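Local structure of BB_2cx5_001 (Thermus thermophilus, 3RI0) at residues A90-A98 with P104-P112. The protein serves as a designed scaffold for presenting a grafted linear epitope, probably from HIV, and is built on an aminoacyl-tRNA editing domain fold. The protein carries 6 engineered substitutions. Residues are numbered along the deposited sequence; the frame is centred on the assembly and turned at random.
Sequences AVAALTGFA and PVGHNTPLP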
loop_
_atom_site.group_PDB
_atom_site.type_symbol
_atom_site.label_atom_id
_atom_site.label_comp_id
_atom_site.label_asym_id
_atom_site.label_seq_id
_atom_site.Cartn_x
_atom_site.Cartn_y
_atom_site.Cartn_z
ATOM N N ALA A 90 -8.977 -6.437 -12.667
ATOM C CA ALA A 90 -9.690 -6.318 -11.405
ATOM C C ALA A 90 -8.953 -5.374 -10.453
ATOM O O ALA A 90 -9.585 -4.617 -9.715
ATOM C CB ALA A 90 -9.857 -7.694 -10.775
ATOM N N VAL A 91 -7.622 -5.418 -10.479
ATOM C CA VAL A 91 -6.834 -4.563 -9.606
ATOM C C VAL A 91 -7.150 -3.102 -9.891
ATOM O O VAL A 91 -7.368 -2.325 -8.962
ATOM C CB VAL A 91 -5.310 -4.800 -9.778
ATOM C CG1 VAL A 91 -4.532 -3.796 -8.942
ATOM C CG2 VAL A 91 -4.954 -6.218 -9.332
ATOM N N ALA A 92 -7.176 -2.737 -11.174
ATOM C CA ALA A 92 -7.481 -1.367 -11.581
ATOM C C ALA A 92 -8.949 -1.053 -11.284
ATOM O O ALA A 92 -9.283 0.025 -10.786
ATOM C CB ALA A 92 -7.203 -1.172 -13.084
ATOM N N ALA A 93 -9.824 -2.011 -11.592
ATOM C CA ALA A 93 -11.256 -1.843 -11.387
ATOM C C ALA A 93 -11.588 -1.583 -9.930
ATOM O O ALA A 93 -12.443 -0.773 -9.639
ATOM C CB ALA A 93 -12.014 -3.081 -11.896
ATOM N N LEU A 94 -10.914 -2.273 -9.018
ATOM C CA LEU A 94 -11.164 -2.114 -7.583
ATOM C C LEU A 94 -10.488 -0.912 -6.938
ATOM O O LEU A 94 -11.135 -0.134 -6.244
ATOM C CB LEU A 94 -10.734 -3.380 -6.827
ATOM C CG LEU A 94 -11.499 -4.655 -7.174
ATOM C CD1 LEU A 94 -10.824 -5.873 -6.540
ATOM C CD2 LEU A 94 -12.937 -4.510 -6.693
ATOM N N THR A 95 -9.186 -0.777 -7.168
ATOM C CA THR A 95 -8.405 0.302 -6.581
ATOM C C THR A 95 -8.415 1.596 -7.378
ATOM O O THR A 95 -8.342 2.682 -6.804
ATOM C CB THR A 95 -6.936 -0.136 -6.375
ATOM O OG1 THR A 95 -6.267 -0.198 -7.638
ATOM C CG2 THR A 95 -6.882 -1.501 -5.756
ATOM N N GLY A 96 -8.496 1.491 -8.697
ATOM C CA GLY A 96 -8.502 2.692 -9.519
ATOM C C GLY A 96 -7.097 3.031 -9.948
ATOM O O GLY A 96 -6.858 4.110 -10.499
ATOM N N PHE A 97 -6.167 2.109 -9.684
ATOM C CA PHE A 97 -4.766 2.279 -10.065
ATOM C C PHE A 97 -4.214 0.994 -10.684
ATOM O O PHE A 97 -4.799 -0.078 -10.517
ATOM C CB PHE A 97 -3.919 2.677 -8.853
ATOM C CG PHE A 97 -4.351 3.955 -8.213
ATOM C CD1 PHE A 97 -5.325 3.953 -7.217
ATOM C CD2 PHE A 97 -3.796 5.162 -8.609
ATOM C CE1 PHE A 97 -5.733 5.137 -6.620
ATOM C CE2 PHE A 97 -4.198 6.355 -8.018
ATOM C CZ PHE A 97 -5.169 6.342 -7.022
ATOM N N ALA A 98 -3.090 1.098 -11.391
ATOM C CA ALA A 98 -2.485 -0.070 -12.027
ATOM C C ALA A 98 -1.546 -0.833 -11.098
ATOM O O ALA A 98 -0.799 -0.225 -10.321
ATOM C CB ALA A 98 -1.733 0.353 -13.283
ATOM N N PRO A 104 -2.351 3.071 -0.738
ATOM C CA PRO A 104 -3.215 2.526 0.320
ATOM C C PRO A 104 -4.522 3.299 0.540
ATOM O O PRO A 104 -5.252 3.025 1.494
ATOM C CB PRO A 104 -2.307 2.562 1.543
ATOM C CG PRO A 104 -1.528 3.845 1.316
ATOM C CD PRO A 104 -1.187 3.780 -0.165
ATOM N N VAL A 105 -4.809 4.264 -0.331
ATOM C CA VAL A 105 -6.028 5.067 -0.227
ATOM C C VAL A 105 -6.437 5.541 -1.616
ATOM O O VAL A 105 -5.694 5.342 -2.579
ATOM C CB VAL A 105 -5.825 6.329 0.659
ATOM C CG1 VAL A 105 -5.635 5.918 2.124
ATOM C CG2 VAL A 105 -4.636 7.138 0.149
ATOM N N GLY A 106 -7.606 6.175 -1.713
ATOM C CA GLY A 106 -8.088 6.660 -2.998
ATOM C C GLY A 106 -8.665 5.571 -3.891
ATOM O O GLY A 106 -8.637 5.689 -5.111
ATOM N N HIS A 107 -9.193 4.507 -3.303
ATOM C CA HIS A 107 -9.740 3.413 -4.099
ATOM C C HIS A 107 -11.191 3.615 -4.502
ATOM O O HIS A 107 -11.956 4.253 -3.783
ATOM C CB HIS A 107 -9.598 2.101 -3.324
ATOM C CG HIS A 107 -8.185 1.755 -2.967
ATOM N ND1 HIS A 107 -7.866 0.729 -2.107
ATOM C CD2 HIS A 107 -7.007 2.291 -3.370
ATOM C CE1 HIS A 107 -6.549 0.646 -1.996
ATOM N NE2 HIS A 107 -6.006 1.580 -2.751
ATOM N N ASN A 108 -11.568 3.076 -5.657
ATOM C CA ASN A 108 -12.946 3.195 -6.140
ATOM C C ASN A 108 -13.826 2.357 -5.220
ATOM O O ASN A 108 -14.973 2.712 -4.948
ATOM C CB ASN A 108 -13.071 2.678 -7.580
ATOM C CG ASN A 108 -12.262 3.506 -8.586
ATOM O OD1 ASN A 108 -12.331 4.731 -8.594
ATOM N ND2 ASN A 108 -11.504 2.833 -9.440
ATOM N N THR A 109 -13.259 1.248 -4.753
ATOM C CA THR A 109 -13.931 0.327 -3.852
ATOM C C THR A 109 -13.150 0.270 -2.531
ATOM O O THR A 109 -12.036 -0.249 -2.486
ATOM C CB THR A 109 -13.996 -1.105 -4.460
ATOM O OG1 THR A 109 -14.807 -1.091 -5.643
ATOM C CG2 THR A 109 -14.577 -2.089 -3.472
ATOM N N PRO A 110 -13.718 0.823 -1.447
ATOM C CA PRO A 110 -13.039 0.802 -0.144
ATOM C C PRO A 110 -12.884 -0.661 0.266
ATOM O O PRO A 110 -13.843 -1.431 0.205
ATOM C CB PRO A 110 -13.995 1.579 0.752
ATOM C CG PRO A 110 -15.343 1.267 0.144
ATOM C CD PRO A 110 -15.058 1.422 -1.335
ATOM N N LEU A 111 -11.680 -1.041 0.683
ATOM C CA LEU A 111 -11.406 -2.433 1.037
ATOM C C LEU A 111 -11.013 -2.654 2.496
ATOM O O LEU A 111 -10.307 -1.828 3.097
ATOM C CB LEU A 111 -10.268 -2.980 0.147
ATOM C CG LEU A 111 -10.358 -2.939 -1.389
ATOM C CD1 LEU A 111 -8.995 -3.291 -1.993
ATOM C CD2 LEU A 111 -11.411 -3.911 -1.891
ATOM N N PRO A 112 -11.479 -3.770 3.092
ATOM C CA PRO A 112 -11.124 -4.065 4.486
ATOM C C PRO A 112 -9.595 -4.176 4.424
ATOM O O PRO A 112 -9.080 -4.714 3.443
ATOM C CB PRO A 112 -11.770 -5.421 4.735
ATOM C CG PRO A 112 -12.940 -5.442 3.768
ATOM C CD PRO A 112 -12.369 -4.798 2.528
HETATM O O HOH W 1 -14.591 -0.315 -8.089
#
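At the C-terminal end of helix 88-95, carbonyls that have run out of helical partners are met by the loop leading into strand 113-116. Thr109 N donates to Leu94 O at 2.9 Å, a bond running nearly in line with the carbonyl (C=O...N 165°). One residue on, Thr95 O receives a weak bond from Asn108 N. The same oxygen takes a nearly straight CA-H...O contact from His107, with His107 CA 3.1 Å from Thr95 O. A third carbonyl is served indirectly: a water donates to Ala93 O and is also hydrogen-bonded to Thr109 OG1.

The imidazole of His107 lies with one face against Thr95, whose CB stands over it 17° off the ring normal, a CH-pi arrangement; Val105 CA sits over the opposite face. A hydrogen bond between His107 NE2 and Pro103 O ties the ring's far end to the chain just before segment 104-112. Thr95 itself is anchored within its own segment. With OG1 between the backbone N and the carbonyl carbon (chi1 73°), Thr95 turns back to donate from OG1 to Val91 O at 2.7 Å and accepts from Phe97 N, forming an ST turn. Thr95 N reaches the same Val91 oxygen from the other face of its plane.

One residue beyond Gly96, where the chain leaves the helix with positive phi, Phe97 brings CE1 to 3.3 Å from Gly106 O, which lies at the ring edge near its plane, while its side chain also packs on Arg8 and Val9 of helix 4-15. Backbone donors, a CA-H and a water thus share the work of satisfying the helix end, and the CH-pi contact, with the His107-Pro103 bond, sets the rotation of the imidazole against it.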